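Local coordinates for SPBc2 prophage-derived uncharacterized protein YomS (Bacillus subtilis, PDB 6I5O), which is of uncharacterised function but belongs to the lytic cassette of the SPbeta (SPBc2) prophage and assembles as a five-chain oligomer, at residues A[82-85]-A[86-89]. Numbering follows the deposited sequence.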
ATOM      1  N   THR A  82       2.941  -9.965 -22.490  1.00 16.26           N
ATOM      2  CA  THR A  82       3.786  -8.966 -23.164  1.00 17.40           C
ATOM      3  C   THR A  82       4.368  -9.554 -24.444  1.00 18.12           C
ATOM      4  O   THR A  82       4.618 -10.786 -24.523  1.00 18.46           O
ATOM      5  CB  THR A  82       4.913  -8.459 -22.254  1.00 17.09           C
ATOM      6  OG1 THR A  82       5.575  -7.403 -22.959  1.00 17.17           O
ATOM      7  CG2 THR A  82       5.918  -9.510 -21.860  1.00 17.66           C
ATOM      8  N   LEU A  83       4.573  -8.683 -25.400  1.00 18.25           N
ATOM      9  CA  LEU A  83       5.283  -8.981 -26.662  1.00 19.78           C
ATOM     10  C   LEU A  83       6.699  -8.439 -26.616  1.00 19.50           C
ATOM     11  O   LEU A  83       7.394  -8.551 -27.648  1.00 19.92           O
ATOM     12  CB  LEU A  83       4.527  -8.335 -27.824  1.00 21.88           C
ATOM     13  CG  LEU A  83       3.117  -8.868 -28.021  1.00 23.05           C
ATOM     14  CD1 LEU A  83       2.400  -8.161 -29.125  1.00 25.20           C
ATOM     15  CD2 LEU A  83       3.135 -10.364 -28.259  1.00 24.01           C
ATOM     16  N   ASN A  84       7.119  -7.845 -25.506  1.00 18.88           N
ATOM     17  CA  ASN A  84       8.409  -7.138 -25.441  1.00 19.95           C
ATOM     18  C   ASN A  84       9.419  -7.942 -24.628  1.00 18.90           C
ATOM     19  O   ASN A  84       9.051  -8.784 -23.829  1.00 18.48           O
ATOM     20  CB  ASN A  84       8.244  -5.744 -24.843  1.00 21.25           C
ATOM     21  CG  ASN A  84       7.399  -4.871 -25.725  1.00 24.23           C
ATOM     22  OD1 ASN A  84       6.558  -4.150 -25.186  1.00 31.23           O
ATOM     23  ND2 ASN A  84       7.588  -4.876 -27.013  1.00 27.52           N
ATOM     24  N   THR A  85      10.682  -7.612 -24.815  1.00 18.90           N
ATOM     25  CA  THR A  85      11.788  -8.117 -23.988  1.00 18.55           C
ATOM     26  C   THR A  85      12.316  -6.932 -23.177  1.00 18.25           C
ATOM     27  O   THR A  85      11.929  -5.763 -23.444  1.00 19.39           O
ATOM     28  CB  THR A  85      12.851  -8.800 -24.864  1.00 19.28           C
ATOM     29  OG1 THR A  85      13.781  -9.488 -23.990  1.00 20.10           O
ATOM     30  CG2 THR A  85      13.522  -7.806 -25.791  1.00 20.67           C
ATOM     31  N   ASN A  86      13.234  -7.219 -22.278  1.00 17.73           N
ATOM     32  CA  ASN A  86      13.867  -6.206 -21.399  1.00 17.29           C
ATOM     33  C   ASN A  86      12.788  -5.467 -20.594  1.00 16.77           C
ATOM     34  O   ASN A  86      12.686  -4.207 -20.707  1.00 17.08           O
ATOM     35  CB  ASN A  86      14.777  -5.259 -22.173  1.00 18.08           C
ATOM     36  CG  ASN A  86      15.587  -4.409 -21.212  1.00 18.46           C
ATOM     37  OD1 ASN A  86      15.765  -4.823 -20.070  1.00 18.31           O
ATOM     38  ND2 ASN A  86      16.072  -3.274 -21.688  1.00 19.92           N
ATOM     39  N   GLU A  87      12.005  -6.227 -19.867  1.00 15.83           N
ATOM     40  CA  GLU A  87      10.944  -5.628 -19.028  1.00 15.89           C
ATOM     41  C   GLU A  87      10.910  -6.326 -17.685  1.00 15.41           C
ATOM     42  O   GLU A  87      11.145  -7.558 -17.588  1.00 16.28           O
ATOM     43  CB  GLU A  87       9.543  -5.834 -19.614  1.00 16.68           C
ATOM     44  CG  GLU A  87       9.278  -5.053 -20.841  1.00 18.34           C
ATOM     45  CD  GLU A  87       7.869  -5.226 -21.385  1.00 17.81           C
ATOM     46  OE1 GLU A  87       7.291  -6.310 -21.227  1.00 17.91           O
ATOM     47  OE2 GLU A  87       7.440  -4.263 -22.039  1.00 19.93           O
ATOM     48  N   TYR A  88      10.571  -5.527 -16.664  1.00 14.70           N
ATOM     49  CA  TYR A  88      10.206  -6.042 -15.338  1.00 14.49           C
ATOM     50  C   TYR A  88       8.689  -5.912 -15.165  1.00 14.35           C
ATOM     51  O   TYR A  88       8.113  -4.827 -15.447  1.00 14.18           O
ATOM     52  CB  TYR A  88      10.889  -5.239 -14.238  1.00 14.71           C
ATOM     53  CG  TYR A  88      12.375  -5.495 -14.136  1.00 15.05           C
ATOM     54  CD1 TYR A  88      12.913  -6.516 -13.368  1.00 14.90           C
ATOM     55  CD2 TYR A  88      13.237  -4.610 -14.736  1.00 15.73           C
ATOM     56  CE1 TYR A  88      14.283  -6.708 -13.242  1.00 15.67           C
ATOM     57  CE2 TYR A  88      14.608  -4.785 -14.617  1.00 15.94           C
ATOM     58  CZ  TYR A  88      15.136  -5.813 -13.888  1.00 16.03           C
ATOM     59  OH  TYR A  88      16.495  -5.935 -13.767  1.00 17.79           O
ATOM     60  N   TRP A  89       8.085  -6.954 -14.594  1.00 13.73           N
ATOM     61  CA  TRP A  89       6.647  -6.937 -14.267  1.00 13.46           C
ATOM     62  C   TRP A  89       6.479  -7.329 -12.809  1.00 13.09           C
ATOM     63  O   TRP A  89       7.026  -8.359 -12.358  1.00 13.60           O
ATOM     64  CB  TRP A  89       5.894  -7.917 -15.152  1.00 12.98           C
ATOM     65  CG  TRP A  89       5.779  -7.486 -16.560  1.00 13.45           C
ATOM     66  CD1 TRP A  89       6.681  -7.712 -17.566  1.00 13.81           C
ATOM     67  CD2 TRP A  89       4.706  -6.750 -17.149  1.00 13.26           C
ATOM     68  NE1 TRP A  89       6.240  -7.129 -18.724  1.00 14.69           N
ATOM     69  CE2 TRP A  89       5.032  -6.533 -18.487  1.00 14.04           C
ATOM     70  CE3 TRP A  89       3.490  -6.240 -16.653  1.00 13.24           C
ATOM     71  CZ2 TRP A  89       4.183  -5.874 -19.372  1.00 14.41           C
ATOM     72  CZ3 TRP A  89       2.660  -5.561 -17.511  1.00 14.07           C
ATOM     73  CH2 TRP A  89       2.990  -5.420 -18.865  1.00 14.39           C
TER
HETATM   74  O   HOH W   1       4.776  -4.303 -22.746  1.00 40.68           O
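T82 and E87 meet across the turn that joins the end of strand 81-82 to the start of strand 87-92 in this all-beta protein. Their side chains run past each other in opposite directions. T82 OG1 donates to E87 OE1 at 2.7 Å, on the syn side of the carboxylate and 23° out of its plane. T82 OG1 in turn accepts from the backbone N of N84 at 3.0 Å, which makes an ST turn. OG1 stands anti to the backbone N of T82 (chi1 -174°), and this turns it into the loop, toward the carboxylate. W89 NE1 also donates to E87 OE1, at 2.8 Å, with the acceptor close to the indole plane. It arrives from the opposite face of the carboxylate, 52° out of plane, so OE1 of the buried E87 is gripped from both faces. W89 also packs obliquely on T82, with W89 CZ2 3.9 Å from T82 CB. N86 and E87 face I45 in a G1 beta bulge at the start of the strand. N86 OD1 and ND2 hydrogen-bond T66 OG1 and K65 O of the second subunit. A water closes the inner network, donating to E87 OE2 at 2.8 Å and to T82 OG1 at 3.2 Å.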